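Local atomic coordinates of alcohol oxidase (Myceliophthora thermophila, PDB entry 6F74), a protein that binds FAD and probably works as a VAO-type oxidase, passing electrons from a substrate through the flavin to oxygen. Residues Glu136-Thr141 / Tyr294-Ser299; Glu262-Ile265 / Arg271-Thr274. All coordinates share one frame; numbering follows the deposited sequence.

Contact 1: Glu136-Thr141 / Tyr294-Ser299. With FAD (flavin-adenine dinucleotide), chain I.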
loop_
_atom_site.group_PDB
_atom_site.type_symbol
_atom_site.label_atom_id
_atom_site.label_comp_id
_atom_site.label_asym_id
_atom_site.label_seq_id
_atom_site.Cartn_x
_atom_site.Cartn_y
_atom_site.Cartn_z
ATOM N N GLU A 136 -13.233 -1.815 -24.217
ATOM C CA GLU A 136 -13.183 -0.921 -25.357
ATOM C C GLU A 136 -12.734 0.461 -24.830
ATOM O O GLU A 136 -11.851 1.076 -25.388
ATOM C CB GLU A 136 -14.523 -0.845 -26.077
ATOM C CG GLU A 136 -14.914 -2.125 -26.847
ATOM C CD GLU A 136 -15.196 -3.310 -25.939
ATOM O OE1 GLU A 136 -15.812 -3.180 -24.883
ATOM O OE2 GLU A 136 -14.761 -4.426 -26.236
ATOM N N ASP A 137 -13.337 0.911 -23.732
ATOM C CA ASP A 137 -12.905 2.132 -23.042
ATOM C C ASP A 137 -11.402 2.152 -22.814
ATOM O O ASP A 137 -10.732 3.144 -23.094
ATOM C CB ASP A 137 -13.574 2.279 -21.671
ATOM C CG ASP A 137 -15.080 2.499 -21.764
ATOM O OD1 ASP A 137 -15.580 2.855 -22.829
ATOM O OD2 ASP A 137 -15.769 2.330 -20.730
ATOM N N ILE A 138 -10.889 1.029 -22.329
ATOM C CA ILE A 138 -9.494 0.918 -21.946
ATOM C C ILE A 138 -8.622 0.958 -23.204
ATOM O O ILE A 138 -7.594 1.667 -23.228
ATOM C CB ILE A 138 -9.192 -0.387 -21.186
ATOM C CG1 ILE A 138 -9.999 -0.480 -19.893
ATOM C CG2 ILE A 138 -7.694 -0.505 -20.867
ATOM C CD1 ILE A 138 -9.761 -1.759 -19.125
ATOM N N THR A 139 -9.001 0.167 -24.210
ATOM C CA THR A 139 -8.285 0.146 -25.483
ATOM C C THR A 139 -8.212 1.575 -26.077
ATOM O O THR A 139 -7.143 2.009 -26.509
ATOM C CB THR A 139 -8.941 -0.819 -26.498
ATOM O OG1 THR A 139 -8.769 -2.171 -26.055
ATOM C CG2 THR A 139 -8.324 -0.700 -27.903
ATOM N N LEU A 140 -9.342 2.278 -26.092
ATOM C CA LEU A 140 -9.404 3.614 -26.680
ATOM C C LEU A 140 -8.555 4.649 -25.895
ATOM O O LEU A 140 -7.948 5.550 -26.491
ATOM C CB LEU A 140 -10.854 4.109 -26.791
ATOM C CG LEU A 140 -11.780 3.423 -27.801
ATOM C CD1 LEU A 140 -13.245 3.643 -27.441
ATOM C CD2 LEU A 140 -11.490 3.917 -29.226
ATOM N N THR A 141 -8.506 4.491 -24.574
ATOM C CA THR A 141 -7.747 5.388 -23.733
ATOM C C THR A 141 -6.263 5.166 -23.944
ATOM O O THR A 141 -5.531 6.118 -24.204
ATOM C CB THR A 141 -8.143 5.235 -22.263
ATOM O OG1 THR A 141 -9.542 5.398 -22.166
ATOM C CG2 THR A 141 -7.422 6.271 -21.356
ATOM N N TYR A 294 3.905 -2.855 -15.896
ATOM C CA TYR A 294 4.265 -3.854 -16.912
ATOM C C TYR A 294 3.178 -3.992 -17.972
ATOM O O TYR A 294 3.456 -4.362 -19.106
ATOM C CB TYR A 294 4.594 -5.202 -16.279
ATOM C CG TYR A 294 5.709 -5.117 -15.275
ATOM C CD1 TYR A 294 7.041 -5.169 -15.677
ATOM C CD2 TYR A 294 5.439 -4.953 -13.919
ATOM C CE1 TYR A 294 8.067 -5.081 -14.764
ATOM C CE2 TYR A 294 6.462 -4.853 -12.993
ATOM C CZ TYR A 294 7.771 -4.936 -13.409
ATOM O OH TYR A 294 8.787 -4.865 -12.485
ATOM N N GLY A 295 1.959 -3.601 -17.606
ATOM C CA GLY A 295 0.774 -3.756 -18.457
ATOM C C GLY A 295 -0.411 -3.374 -17.607
ATOM O O GLY A 295 -0.244 -3.162 -16.398
ATOM N N ILE A 296 -1.588 -3.248 -18.221
ATOM C CA ILE A 296 -2.817 -2.930 -17.488
ATOM C C ILE A 296 -3.479 -4.234 -17.050
ATOM O O ILE A 296 -3.954 -5.006 -17.890
ATOM C CB ILE A 296 -3.823 -2.130 -18.350
ATOM C CG1 ILE A 296 -3.190 -0.865 -18.916
ATOM C CG2 ILE A 296 -5.052 -1.742 -17.523
ATOM C CD1 ILE A 296 -3.865 -0.387 -20.184
ATOM N N VAL A 297 -3.540 -4.453 -15.731
ATOM C CA VAL A 297 -4.089 -5.688 -15.193
ATOM C C VAL A 297 -5.624 -5.620 -15.235
ATOM O O VAL A 297 -6.256 -4.801 -14.553
ATOM C CB VAL A 297 -3.571 -6.002 -13.788
ATOM C CG1 VAL A 297 -4.107 -7.348 -13.317
ATOM C CG2 VAL A 297 -2.045 -6.005 -13.763
ATOM N N LEU A 298 -6.200 -6.486 -16.072
ATOM C CA LEU A 298 -7.645 -6.545 -16.267
ATOM C C LEU A 298 -8.316 -7.472 -15.283
ATOM O O LEU A 298 -9.462 -7.242 -14.882
ATOM C CB LEU A 298 -7.973 -7.022 -17.689
ATOM C CG LEU A 298 -7.319 -6.258 -18.842
ATOM C CD1 LEU A 298 -7.718 -6.855 -20.156
ATOM C CD2 LEU A 298 -7.563 -4.764 -18.725
ATOM N N SER A 299 -7.649 -8.567 -14.955
ATOM C CA SER A 299 -8.217 -9.554 -14.051
ATOM C C SER A 299 -7.098 -10.366 -13.424
ATOM O O SER A 299 -6.014 -10.474 -13.986
ATOM C CB SER A 299 -9.161 -10.479 -14.823
ATOM O OG SER A 299 -8.406 -11.434 -15.535
HETATM P PA FAD I . -3.901 2.913 -6.928
HETATM O O1A FAD I . -3.445 4.275 -6.413
HETATM O O2A FAD I . -5.173 2.889 -7.715
HETATM O O5B FAD I . -2.714 2.321 -7.785
HETATM C C5B FAD I . -1.497 2.020 -7.160
HETATM C C4B FAD I . -0.448 1.756 -8.225
HETATM O O4B FAD I . -0.862 0.598 -8.930
HETATM C C3B FAD I . -0.276 2.826 -9.273
HETATM O O3B FAD I . 1.074 2.746 -9.746
HETATM C C2B FAD I . -1.172 2.391 -10.407
HETATM O O2B FAD I . -0.719 2.754 -11.717
HETATM C C1B FAD I . -1.099 0.892 -10.300
HETATM N N9A FAD I . -2.297 0.153 -10.713
HETATM C C8A FAD I . -3.480 0.127 -10.083
HETATM N N7A FAD I . -4.344 -0.688 -10.718
HETATM C C5A FAD I . -3.695 -1.194 -11.762
HETATM C C6A FAD I . -4.054 -2.135 -12.823
HETATM N N6A FAD I . -5.307 -2.643 -12.806
HETATM N N1A FAD I . -3.108 -2.421 -13.756
HETATM C C2A FAD I . -1.870 -1.865 -13.705
HETATM N N3A FAD I . -1.466 -1.004 -12.735
HETATM C C4A FAD I . -2.340 -0.651 -11.756
HETATM N N1 FAD I . -1.385 -2.247 1.885
HETATM C C2 FAD I . -1.185 -3.403 2.557
HETATM O O2 FAD I . -0.278 -4.181 2.165
HETATM N N3 FAD I . -1.943 -3.758 3.614
HETATM C C4 FAD I . -2.924 -2.975 4.094
HETATM O O4 FAD I . -3.612 -3.298 5.085
HETATM C C4X FAD I . -3.196 -1.683 3.429
HETATM N N5 FAD I . -4.160 -0.851 3.871
HETATM C C5X FAD I . -4.392 0.323 3.234
HETATM C C6 FAD I . -5.406 1.163 3.693
HETATM C C7 FAD I . -5.696 2.362 3.067
HETATM C C7M FAD I . -6.806 3.157 3.708
HETATM C C8 FAD I . -4.917 2.767 1.862
HETATM C C8M FAD I . -5.201 4.045 1.085
HETATM C C9 FAD I . -3.888 1.944 1.415
HETATM C C9A FAD I . -3.586 0.723 2.041
HETATM N N10 FAD I . -2.564 -0.158 1.591
HETATM C C10 FAD I . -2.345 -1.363 2.273
HETATM C "C1'" FAD I . -1.648 0.178 0.476
HETATM C "C2'" FAD I . -1.908 -0.365 -0.890
HETATM O "O2'" FAD I . -1.385 -1.691 -0.925
HETATM C "C3'" FAD I . -1.152 0.478 -1.922
HETATM O "O3'" FAD I . -1.424 1.882 -1.761
HETATM C "C4'" FAD I . -1.470 0.048 -3.347
HETATM O "O4'" FAD I . -0.730 0.856 -4.267
HETATM C "C5'" FAD I . -2.961 0.143 -3.634
HETATM O "O5'" FAD I . -3.238 -0.272 -4.960
HETATM P P FAD I . -4.518 0.413 -5.591
HETATM O O1P FAD I . -5.672 0.320 -4.632
HETATM O O2P FAD I . -4.648 -0.139 -6.971
HETATM O O3P FAD I . -4.015 1.951 -5.626
#

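Contact 2: Glu262-Ile265 / Arg271-Thr274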
loop_
_atom_site.group_PDB
_atom_site.type_symbol
_atom_site.label_atom_id
_atom_site.label_comp_id
_atom_site.label_asym_id
_atom_site.label_seq_id
_atom_site.Cartn_x
_atom_site.Cartn_y
_atom_site.Cartn_z
ATOM N N GLU A 262 -2.863 -16.418 -11.964
ATOM C CA GLU A 262 -2.750 -15.905 -13.316
ATOM C C GLU A 262 -3.404 -14.546 -13.423
ATOM O O GLU A 262 -4.084 -14.098 -12.480
ATOM C CB GLU A 262 -3.388 -16.872 -14.335
ATOM C CG GLU A 262 -4.868 -17.118 -14.238
ATOM C CD GLU A 262 -5.314 -18.202 -15.204
ATOM O OE1 GLU A 262 -4.735 -19.296 -15.177
ATOM O OE2 GLU A 262 -6.224 -17.946 -16.035
ATOM N N ALA A 263 -3.184 -13.895 -14.569
ATOM C CA ALA A 263 -3.778 -12.597 -14.859
ATOM C C ALA A 263 -4.073 -12.470 -16.361
ATOM O O ALA A 263 -3.424 -13.106 -17.181
ATOM C CB ALA A 263 -2.840 -11.476 -14.404
ATOM N N GLN A 264 -5.043 -11.626 -16.689
ATOM C CA GLN A 264 -5.207 -11.110 -18.030
ATOM C C GLN A 264 -4.688 -9.683 -17.968
ATOM O O GLN A 264 -5.011 -8.944 -17.040
ATOM C CB GLN A 264 -6.670 -11.118 -18.446
ATOM C CG GLN A 264 -7.315 -12.499 -18.612
ATOM C CD GLN A 264 -6.680 -13.292 -19.712
ATOM O OE1 GLN A 264 -6.570 -12.834 -20.839
ATOM N NE2 GLN A 264 -6.254 -14.496 -19.396
ATOM N N ILE A 265 -3.850 -9.339 -18.950
ATOM C CA ILE A 265 -3.147 -8.080 -18.981
ATOM C C ILE A 265 -3.143 -7.535 -20.398
ATOM O O ILE A 265 -2.801 -8.270 -21.338
ATOM C CB ILE A 265 -1.684 -8.235 -18.520
ATOM C CG1 ILE A 265 -1.628 -8.804 -17.093
ATOM C CG2 ILE A 265 -0.986 -6.884 -18.539
ATOM C CD1 ILE A 265 -0.238 -9.104 -16.579
ATOM N N ARG A 271 -2.354 -5.593 -27.124
ATOM C CA ARG A 271 -2.679 -7.024 -26.996
ATOM C C ARG A 271 -3.075 -7.398 -25.581
ATOM O O ARG A 271 -2.474 -6.938 -24.594
ATOM C CB ARG A 271 -1.503 -7.920 -27.423
ATOM C CG ARG A 271 -1.151 -7.818 -28.900
ATOM C CD ARG A 271 -0.024 -8.791 -29.239
ATOM N NE ARG A 271 1.233 -8.430 -28.559
ATOM C CZ ARG A 271 2.071 -9.291 -27.963
ATOM N NH1 ARG A 271 1.774 -10.600 -27.830
ATOM N NH2 ARG A 271 3.182 -8.823 -27.395
ATOM N N ILE A 272 -4.105 -8.220 -25.487
ATOM C CA ILE A 272 -4.541 -8.804 -24.234
ATOM C C ILE A 272 -3.933 -10.190 -24.140
ATOM O O ILE A 272 -4.222 -11.016 -24.982
ATOM C CB ILE A 272 -6.075 -8.871 -24.124
ATOM C CG1 ILE A 272 -6.616 -7.430 -24.146
ATOM C CG2 ILE A 272 -6.477 -9.581 -22.841
ATOM C CD1 ILE A 272 -8.106 -7.291 -23.882
ATOM N N VAL A 273 -3.100 -10.424 -23.108
ATOM C CA VAL A 273 -2.387 -11.696 -22.944
ATOM C C VAL A 273 -2.677 -12.341 -21.589
ATOM O O VAL A 273 -2.986 -11.644 -20.604
ATOM C CB VAL A 273 -0.862 -11.565 -23.104
ATOM C CG1 VAL A 273 -0.492 -11.064 -24.497
ATOM C CG2 VAL A 273 -0.249 -10.680 -22.027
ATOM N N THR A 274 -2.527 -13.664 -21.545
ATOM C CA THR A 274 -2.522 -14.399 -20.288
ATOM C C THR A 274 -1.110 -14.404 -19.729
ATOM O O THR A 274 -0.131 -14.589 -20.476
ATOM C CB THR A 274 -3.033 -15.847 -20.498
ATOM O OG1 THR A 274 -4.399 -15.770 -20.925
ATOM C CG2 THR A 274 -2.984 -16.661 -19.228
HETATM O O HOH W 1 -6.472 -14.382 -22.988
#

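Contact 1: Glu136-Thr141 / Tyr294-Ser299
Ile-138 alone carries the helix side of this contact, sending one branch to Ile-296 and the other to Leu-298 on the strand, and no hydrogen bond joins the two segments. Its CG2 methyl lies 3.9 Å from CD1 of Ile-296. Its CD1, at the end of the other branch, comes to 3.7 Å from CD2 of Leu-298. CG1 of Ile-138 sits anti to the carbonyl carbon (chi1 -61°) and the chain runs on extended, which carries CD1 out to Leu-298, while CG2, on the other branch, meets Ile-296. In both pairs the side chains pass alongside one another, running opposite ways; the contact is methyl against methyl, and 113 Å² is buried in all. Leu-173 of strand 171-174 lies against both isoleucines and Met-266 against Ile-138, closing the apolar patch around them.

Between Ile-296, whose side chain points at the helix, and Leu-298, which brings CD2 to it from the side, Val-297 turns away from the helix, and its backbone reads the adenine of FAD. The amide N of Val-297 donates to N1A over 2.9 Å, nearly straight at 163°, and N6A of the cofactor returns a bond to Val-297 O, also 2.9 Å. This pair of bonds takes up the Watson-Crick edge of the base, in the FAD-binding domain of the VAO-type (PCMH) fold. CG2 of Val-297 rests 3.7 Å from N1A, and Gly-295 O comes to 3.4 Å from C2A. Just past the adenine site the strand carries a classic beta bulge, with Leu-298 and Ser-299 both facing Gln-264. On the helix, Asp-137 O is gripped twice, by N and OG1 of Thr-141, which arrive from opposite faces of its carbonyl plane.

Contact 2: Glu262-Ile265 / Arg271-Thr274
CG of Gln-264 lies beside the backbone N, anti to the carbonyl carbon (chi1 -67°), and the chain then bends at chi2 (-64°), which lays its amide across to Thr-274 on the neighbouring strand. Thr-274 likewise keeps OG1 beside its backbone N, turned to the incoming group. NE2 of Gln-264 donates to OG1 of Thr-274 over 2.7 Å, the N-H bent to 153° and the hydroxyl oxygen lying somewhat off the amide plane. The two side chains cross obliquely. The other end of the amide is held by a water that donates to OE1 of Gln-264 at 2.7 Å and also lies 3.2 Å from OG1 of Thr-274. CG2 of Ile-272 approaches OE1 of Gln-264 to 3.8 Å.

This polar pair sits on a beta hairpin of strands 260-266 and 272-276. Gln-264 and Thr-274 form a non-hydrogen-bonded antiparallel pair, followed by the hydrogen-bonded pair of Ile-265 and Val-273. There Ile-265 N gives to Val-273 O over 3.0 Å, and Val-273 N to Ile-265 O over 2.8 Å. CG2 of Val-273 comes to 3.6 Å from Ile-265 O. On the face that carries Ile-265 and Val-273, both side chains pack against Leu-283 of helix 281-287, while strand 296-306 continues the sheet beyond 260-266. A leucine in place of Gln-264 would probably leave the Thr-274 hydroxyl without its amide donor and the water without its carbonyl acceptor. The hairpin thus has two unlike faces: beyond the backbone bonds, an amide, a hydroxyl and a water link the strands on the face of Gln-264 and Thr-274, whereas the other offers branched apolar side chains to a helix.

The centres of the two contacts lie about 10 Å apart, and both reach one antiparallel sheet. Along the chain the helix half of contact 1 comes first, then both strands of contact 2, and last the strand half of contact 1. Strand 296-306 runs beside 260-266, which joins the contacts directly: Leu-298 N lies 2.9 Å from Gln-264 O, probably as a hydrogen bond, and Ile-265 CG2 packs 3.6 Å from Ile-296 O. Helix 135-147 packs on strand 296-306, and the hairpin continues the same sheet on the strand's edge. In this FAD-binding part of the protein, the strand that bonds the adenine thus has helix 135-147 against it and strand 260-266 beside it.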